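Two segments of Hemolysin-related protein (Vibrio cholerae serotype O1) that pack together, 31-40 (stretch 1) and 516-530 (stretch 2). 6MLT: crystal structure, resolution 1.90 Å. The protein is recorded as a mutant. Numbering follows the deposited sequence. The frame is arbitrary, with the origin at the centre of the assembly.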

# COMPACT_ATOMS: atom_id res chain seq x y z
N VAL A 31 -12.34 -25.01 -3.15
CA VAL A 31 -11.39 -23.91 -3.33
C VAL A 31 -10.90 -23.45 -1.96
O VAL A 31 -11.70 -23.26 -1.04
N MET A 32 -9.58 -23.28 -1.83
CA MET A 32 -9.00 -22.85 -0.56
C MET A 32 -7.80 -21.94 -0.78
O MET A 32 -6.90 -21.88 0.08
N ALA A 33 -7.76 -21.22 -1.90
CA ALA A 33 -6.75 -20.21 -2.16
C ALA A 33 -7.44 -18.93 -2.60
O ALA A 33 -8.52 -18.96 -3.20
N ALA A 34 -6.82 -17.80 -2.27
CA ALA A 34 -7.46 -16.51 -2.47
C ALA A 34 -7.77 -16.30 -3.95
O ALA A 34 -6.97 -16.68 -4.82
N PRO A 35 -8.91 -15.70 -4.28
CA PRO A 35 -9.25 -15.47 -5.69
C PRO A 35 -8.46 -14.32 -6.28
O PRO A 35 -8.01 -13.41 -5.58
N ILE A 36 -8.31 -14.37 -7.60
CA ILE A 36 -7.63 -13.36 -8.40
C ILE A 36 -8.65 -12.75 -9.35
O ILE A 36 -9.53 -13.46 -9.85
N VAL A 37 -8.52 -11.45 -9.63
CA VAL A 37 -9.51 -10.72 -10.41
C VAL A 37 -8.80 -9.96 -11.53
O VAL A 37 -8.01 -9.05 -11.27
N VAL A 38 -9.12 -10.33 -12.78
CA VAL A 38 -8.54 -9.71 -13.97
C VAL A 38 -9.53 -9.88 -15.12
O VAL A 38 -10.41 -10.75 -15.09
N GLN A 39 -9.36 -9.07 -16.17
CA GLN A 39 -10.19 -9.15 -17.37
C GLN A 39 -9.73 -10.29 -18.28
O GLN A 39 -8.55 -10.36 -18.64
N LEU A 40 -10.66 -11.16 -18.69
CA LEU A 40 -10.30 -12.31 -19.51
C LEU A 40 -11.11 -12.49 -20.78
O LEU A 40 -10.74 -13.34 -21.60
N SER A 516 -17.71 -21.74 4.51
CA SER A 516 -16.87 -22.69 5.22
C SER A 516 -15.53 -22.89 4.53
O SER A 516 -15.39 -22.72 3.32
N SER A 517 -14.53 -23.26 5.34
CA SER A 517 -13.21 -23.61 4.83
C SER A 517 -12.42 -24.35 5.89
O SER A 517 -12.51 -24.03 7.09
N GLY A 518 -11.64 -25.34 5.46
CA GLY A 518 -10.60 -25.89 6.32
C GLY A 518 -9.58 -24.84 6.71
O GLY A 518 -8.94 -24.96 7.76
N THR A 519 -9.46 -23.79 5.90
CA THR A 519 -8.59 -22.62 6.03
C THR A 519 -7.13 -22.98 5.76
O THR A 519 -6.59 -23.95 6.30
N LEU A 520 -6.53 -22.18 4.88
CA LEU A 520 -5.09 -22.13 4.72
C LEU A 520 -4.70 -20.69 4.96
O LEU A 520 -4.66 -20.25 6.12
N TRP A 521 -4.46 -19.90 3.91
CA TRP A 521 -4.19 -18.48 4.07
C TRP A 521 -4.98 -17.63 3.07
O TRP A 521 -4.56 -16.51 2.75
N GLU A 522 -6.10 -18.14 2.57
CA GLU A 522 -6.93 -17.39 1.64
C GLU A 522 -7.60 -16.21 2.36
O GLU A 522 -7.63 -16.15 3.59
N TYR A 523 -8.12 -15.27 1.58
CA TYR A 523 -8.90 -14.18 2.13
C TYR A 523 -9.98 -13.79 1.14
O TYR A 523 -9.88 -14.11 -0.05
N PRO A 524 -11.04 -13.11 1.59
CA PRO A 524 -12.02 -12.58 0.65
C PRO A 524 -11.48 -11.35 -0.06
O PRO A 524 -10.58 -10.66 0.44
N VAL A 525 -12.03 -11.08 -1.24
CA VAL A 525 -11.59 -9.98 -2.09
C VAL A 525 -12.79 -9.13 -2.47
O VAL A 525 -13.83 -9.66 -2.87
N VAL A 526 -12.63 -7.81 -2.38
CA VAL A 526 -13.60 -6.87 -2.94
C VAL A 526 -13.01 -6.30 -4.22
O VAL A 526 -11.86 -5.84 -4.24
N ALA A 527 -13.80 -6.33 -5.29
CA ALA A 527 -13.39 -5.71 -6.55
C ALA A 527 -14.61 -5.22 -7.30
O ALA A 527 -15.68 -5.84 -7.25
N ASP A 528 -14.44 -4.09 -7.99
CA ASP A 528 -15.48 -3.50 -8.82
C ASP A 528 -15.36 -4.13 -10.21
O ASP A 528 -14.59 -3.66 -11.06
N LEU A 529 -16.13 -5.19 -10.43
CA LEU A 529 -15.97 -5.97 -11.66
C LEU A 529 -16.44 -5.18 -12.88
O LEU A 529 -15.77 -5.17 -13.91
N GLU A 530 -17.59 -4.52 -12.78
CA GLU A 530 -18.16 -3.82 -13.93
C GLU A 530 -17.58 -2.43 -14.13
O GLU A 530 -17.67 -1.89 -15.24

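No direct hydrogen bond crosses between these stretches, so shape and apolar packing carry the contact, which buries 565 Å² in all. Met32 makes the largest contribution. Its CA-to-CB bond points sideways, but chi1 and chi2 are both t, extending the chain along the 517-520 turn, and chi3 in p turns the methyl so that CE meets Leu520 CD1 at 3.7 Å. The sulfur sits over the turn, with SD 3.4 Å from Thr519 N and 3.6 Å from Ser517 OG. Gly518 suits this site: an ideal CB there would lie only 3.5 Å from Met32 SD.

The turn is braced from within. Glu522, with chi1 p and chi2 m, folds back so that OE2 accepts from Ser517 OG at 2.6 Å and OE1 accepts from Leu520 N at 2.9 Å, while Thr519 N donates to Ser517 OG at 2.8 Å. The carboxylate finds its hydrogen bonds inside its own stretch, yet it also packs across the contact, with Glu522 OE1 3.8 Å from Met32 CG, while Glu522 CB lies 3.5 Å from Ala34 N. One water bridges the stretches, donating to Met32 O at 2.8 Å and accepting from Trp521 N at 3.2 Å.

Ala34 points toward the partner. Tyr523 starts away, yet chi1 p brings its ring round until Ala34 CB stands over one face, 4.1 Å from the ring centroid and nearly on its normal. Pro35 then lays CG 3.9 Å from Val525 CG2.

Along the strands the pattern alternates: Val37, Val525 and Ala527 point in, while Ile36, Val38 and Val526 point away. Val37, at chi1 t, places CG2 4.2 Å from Val525 CG1 and CG1 4.0 Å from Ala527 CB. Leu529 begins sideways, but its m,t rotamer carries CD2 to 3.6 Å from Val37 CG1. The packing has a price: Pro35 O and Tyr523 N are buried with no polar partner in the model.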

# COMPACT_ATOMS: atom_id res chain seq x y z
CB VAL A 31 -12.01 -22.74 -4.12
CG1 VAL A 31 -10.96 -21.71 -4.44
CG2 VAL A 31 -12.65 -23.25 -5.41
CB MET A 32 -8.62 -24.09 0.29
CG MET A 32 -8.38 -23.78 1.77
SD MET A 32 -8.72 -25.20 2.85
CE MET A 32 -7.70 -26.48 2.10
CB ALA A 33 -5.75 -20.66 -3.24
CB ALA A 34 -6.57 -15.38 -1.96
CB PRO A 35 -10.74 -15.14 -5.63
CG PRO A 35 -10.91 -14.47 -4.30
CD PRO A 35 -9.90 -15.11 -3.37
CB ILE A 36 -6.46 -13.99 -9.18
CG1 ILE A 36 -5.38 -14.52 -8.23
CG2 ILE A 36 -5.88 -13.03 -10.20
CD1 ILE A 36 -4.85 -13.51 -7.28
CB VAL A 37 -10.32 -9.74 -9.54
CG1 VAL A 37 -11.31 -8.94 -10.40
CG2 VAL A 37 -11.06 -10.49 -8.45
CB VAL A 38 -7.18 -10.34 -14.35
CG1 VAL A 38 -6.09 -9.91 -13.37
CG2 VAL A 38 -7.30 -11.86 -14.42
CB GLN A 39 -10.14 -7.84 -18.15
CG GLN A 39 -10.54 -6.59 -17.38
CD GLN A 39 -12.04 -6.37 -17.33
OE1 GLN A 39 -12.81 -7.11 -17.94
NE2 GLN A 39 -12.45 -5.35 -16.60
CB LEU A 40 -10.40 -13.60 -18.69
CG LEU A 40 -9.43 -13.71 -17.51
CD1 LEU A 40 -9.74 -14.96 -16.69
CD2 LEU A 40 -7.98 -13.72 -17.97
CB SER A 516 -17.56 -24.04 5.38
OG SER A 516 -17.92 -24.60 4.13
CB SER A 517 -12.44 -22.35 4.39
OG SER A 517 -11.15 -22.71 3.91
CB THR A 519 -8.72 -21.92 7.39
OG1 THR A 519 -8.15 -22.72 8.43
CG2 THR A 519 -10.18 -21.60 7.70
CB LEU A 520 -4.69 -22.66 3.33
CG LEU A 520 -4.86 -24.17 3.12
CD1 LEU A 520 -4.67 -24.48 1.65
CD2 LEU A 520 -3.87 -24.93 3.98
CB TRP A 521 -2.68 -18.21 3.96
CG TRP A 521 -2.04 -18.97 2.85
CD1 TRP A 521 -1.86 -18.55 1.56
CD2 TRP A 521 -1.51 -20.30 2.91
NE1 TRP A 521 -1.24 -19.53 0.82
CE2 TRP A 521 -1.03 -20.62 1.63
CE3 TRP A 521 -1.40 -21.25 3.93
CZ2 TRP A 521 -0.45 -21.85 1.33
CZ3 TRP A 521 -0.83 -22.47 3.64
CH2 TRP A 521 -0.36 -22.76 2.35
CB GLU A 522 -7.99 -18.30 1.02
CG GLU A 522 -9.18 -18.68 1.93
CD GLU A 522 -8.96 -19.95 2.79
OE1 GLU A 522 -7.80 -20.32 3.10
OE2 GLU A 522 -10.00 -20.55 3.17
CB TYR A 523 -8.03 -12.96 2.48
CG TYR A 523 -7.09 -12.50 1.38
CD1 TYR A 523 -7.58 -11.84 0.26
CD2 TYR A 523 -5.72 -12.70 1.47
CE1 TYR A 523 -6.72 -11.42 -0.76
CE2 TYR A 523 -4.85 -12.27 0.45
CZ TYR A 523 -5.37 -11.63 -0.65
OH TYR A 523 -4.55 -11.19 -1.66
CB PRO A 524 -13.22 -12.22 1.54
CG PRO A 524 -12.89 -12.73 2.91
CD PRO A 524 -11.40 -12.82 2.98
CB VAL A 525 -10.88 -10.50 -3.36
CG1 VAL A 525 -10.74 -9.40 -4.42
CG2 VAL A 525 -9.52 -11.09 -2.99
CB VAL A 526 -13.95 -5.75 -1.95
CG1 VAL A 526 -14.83 -4.70 -2.61
CG2 VAL A 526 -14.65 -6.34 -0.73
CB ALA A 527 -12.60 -6.69 -7.42
CB ASP A 528 -15.34 -1.98 -8.87
CG ASP A 528 -16.44 -1.32 -9.69
OD1 ASP A 528 -17.28 -2.04 -10.27
OD2 ASP A 528 -16.47 -0.07 -9.74
CB LEU A 529 -16.73 -7.29 -11.54
CG LEU A 529 -16.40 -8.15 -10.31
CD1 LEU A 529 -17.23 -9.42 -10.30
CD2 LEU A 529 -14.92 -8.48 -10.25
CB GLU A 530 -19.68 -3.70 -13.79
CG GLU A 530 -20.42 -5.03 -13.82
CD GLU A 530 -20.35 -5.78 -12.49
OE1 GLU A 530 -19.93 -5.17 -11.48
OE2 GLU A 530 -20.72 -6.97 -12.46
O HOH W 1 -4.53 -20.49 0.75